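PDB 2INC: toluene, o-xylene monooxygenase oxygenase subunit from Pseudomonas stutzeri, which probably forms part of the multicomponent oxygenase that hydroxylates toluene and o-xylene. Local coordinates for residues A211-I215 / N216-K220. Residues are numbered along the deposited sequence; the frame is centred on the assembly and turned at random.
Sequences AFTAI and NLVTK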
loop_
_atom_site.group_PDB
_atom_site.type_symbol
_atom_site.label_atom_id
_atom_site.label_comp_id
_atom_site.label_asym_id
_atom_site.label_seq_id
_atom_site.Cartn_x
_atom_site.Cartn_y
_atom_site.Cartn_z
ATOM N N ALA B 211 15.256 4.247 -37.362
ATOM C CA ALA B 211 15.664 4.700 -36.019
ATOM C C ALA B 211 15.870 3.542 -35.105
ATOM O O ALA B 211 16.890 3.456 -34.416
ATOM C CB ALA B 211 14.616 5.689 -35.415
ATOM N N PHE B 212 14.916 2.624 -35.107
ATOM C CA PHE B 212 15.070 1.382 -34.402
ATOM C C PHE B 212 16.334 0.608 -34.789
ATOM O O PHE B 212 17.052 0.098 -33.918
ATOM C CB PHE B 212 13.812 0.551 -34.594
ATOM C CG PHE B 212 13.929 -0.876 -34.091
ATOM C CD1 PHE B 212 13.945 -1.154 -32.730
ATOM C CD2 PHE B 212 14.006 -1.911 -34.993
ATOM C CE1 PHE B 212 14.068 -2.454 -32.250
ATOM C CE2 PHE B 212 14.127 -3.243 -34.532
ATOM C CZ PHE B 212 14.145 -3.498 -33.152
ATOM N N THR B 213 16.581 0.452 -36.092
ATOM C CA THR B 213 17.767 -0.282 -36.539
ATOM C C THR B 213 19.022 0.466 -36.140
ATOM O O THR B 213 19.928 -0.084 -35.501
ATOM C CB THR B 213 17.693 -0.512 -38.062
ATOM O OG1 THR B 213 16.472 -1.209 -38.353
ATOM C CG2 THR B 213 18.902 -1.326 -38.544
ATOM N N ALA B 214 19.091 1.748 -36.459
ATOM C CA ALA B 214 20.293 2.465 -36.181
ATOM C C ALA B 214 20.604 2.505 -34.696
ATOM O O ALA B 214 21.765 2.286 -34.307
ATOM C CB ALA B 214 20.274 3.882 -36.831
ATOM N N ILE B 215 19.596 2.743 -33.853
ATOM C CA ILE B 215 19.859 2.896 -32.401
ATOM C C ILE B 215 19.929 1.539 -31.704
ATOM O O ILE B 215 20.864 1.263 -30.967
ATOM C CB ILE B 215 18.744 3.716 -31.718
ATOM C CG1 ILE B 215 18.660 5.112 -32.303
ATOM C CG2 ILE B 215 18.978 3.758 -30.210
ATOM C CD1 ILE B 215 19.928 5.886 -32.101
ATOM N N ASN B 216 18.945 0.693 -31.938
ATOM C CA ASN B 216 18.840 -0.498 -31.104
ATOM C C ASN B 216 19.595 -1.640 -31.706
ATOM O O ASN B 216 20.069 -2.550 -30.969
ATOM C CB ASN B 216 17.386 -0.927 -30.901
ATOM C CG ASN B 216 16.770 -0.324 -29.608
ATOM O OD1 ASN B 216 17.138 0.762 -29.207
ATOM N ND2 ASN B 216 15.841 -1.039 -28.986
ATOM N N LEU B 217 19.658 -1.674 -33.040
ATOM C CA LEU B 217 20.256 -2.888 -33.634
ATOM C C LEU B 217 21.725 -2.709 -33.911
ATOM O O LEU B 217 22.461 -3.697 -33.947
ATOM C CB LEU B 217 19.496 -3.375 -34.885
ATOM C CG LEU B 217 18.026 -3.781 -34.708
ATOM C CD1 LEU B 217 17.457 -4.394 -35.979
ATOM C CD2 LEU B 217 17.866 -4.667 -33.573
ATOM N N VAL B 218 22.157 -1.460 -34.073
ATOM C CA VAL B 218 23.526 -1.197 -34.491
ATOM C C VAL B 218 24.288 -0.416 -33.436
ATOM O O VAL B 218 25.294 -0.901 -32.927
ATOM C CB VAL B 218 23.603 -0.461 -35.871
ATOM C CG1 VAL B 218 25.061 -0.101 -36.220
ATOM C CG2 VAL B 218 22.959 -1.358 -36.982
ATOM N N THR B 219 23.829 0.787 -33.114
ATOM C CA THR B 219 24.575 1.630 -32.188
ATOM C C THR B 219 24.666 1.014 -30.776
ATOM O O THR B 219 25.761 0.871 -30.195
ATOM C CB THR B 219 23.924 2.974 -32.143
ATOM O OG1 THR B 219 23.987 3.513 -33.458
ATOM C CG2 THR B 219 24.663 3.910 -31.197
ATOM N N LYS B 220 23.531 0.552 -30.243
ATOM C CA LYS B 220 23.553 0.092 -28.865
ATOM C C LYS B 220 24.465 -1.130 -28.663
ATOM O O LYS B 220 25.268 -1.170 -27.709
ATOM C CB LYS B 220 22.114 -0.129 -28.338
ATOM C CG LYS B 220 21.542 1.174 -27.767
ATOM C CD LYS B 220 20.051 1.150 -27.416
ATOM C CE LYS B 220 19.711 0.016 -26.494
ATOM N NZ LYS B 220 20.443 0.036 -25.203
#
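Asn-216 starts the second half of a local, one-helix contact: its N donates to Phe-212 O at 2.8 Å, and its CB lies 3.9 Å from Phe-212 CE1, with the amide plane turned 48° from the ring. Asn-216 ND2 finds its polar partners beyond this turn, in Glu-151 and Ser-261. Leu-217 touches the same ring at another atom, its CD1 3.8 Å from Phe-212 CE2, because the phenylalanine CG stands anti to its N (chi1 171°) and swings the ring beside the following turn. An alanine in place of Phe-212 is likely to leave Leu-217 CD1 and Asn-216 CB without their shared apolar neighbour. Leu-217 N still bonds Thr-213 O at 2.9 Å (i+4) and also, weakly, Phe-212 O (i+5); from Val-218 on the donors reach back five residues, evidence of a pi-type widening within a buried part of helix 208-237 in this ferritin-clan hydroxylase. Val-218 N reaches Thr-213 O only weakly (121° at the hydrogen). Thr-219 grips Ala-214 O twice, through OG1 at 2.7 Å and N at 2.8 Å, from opposite faces of the carbonyl plane. Lys-220 N bonds Ile-215 O at 2.9 Å, while its bent chain carries NZ to a salt bridge with Glu-224 and a hydrogen bond with His-257.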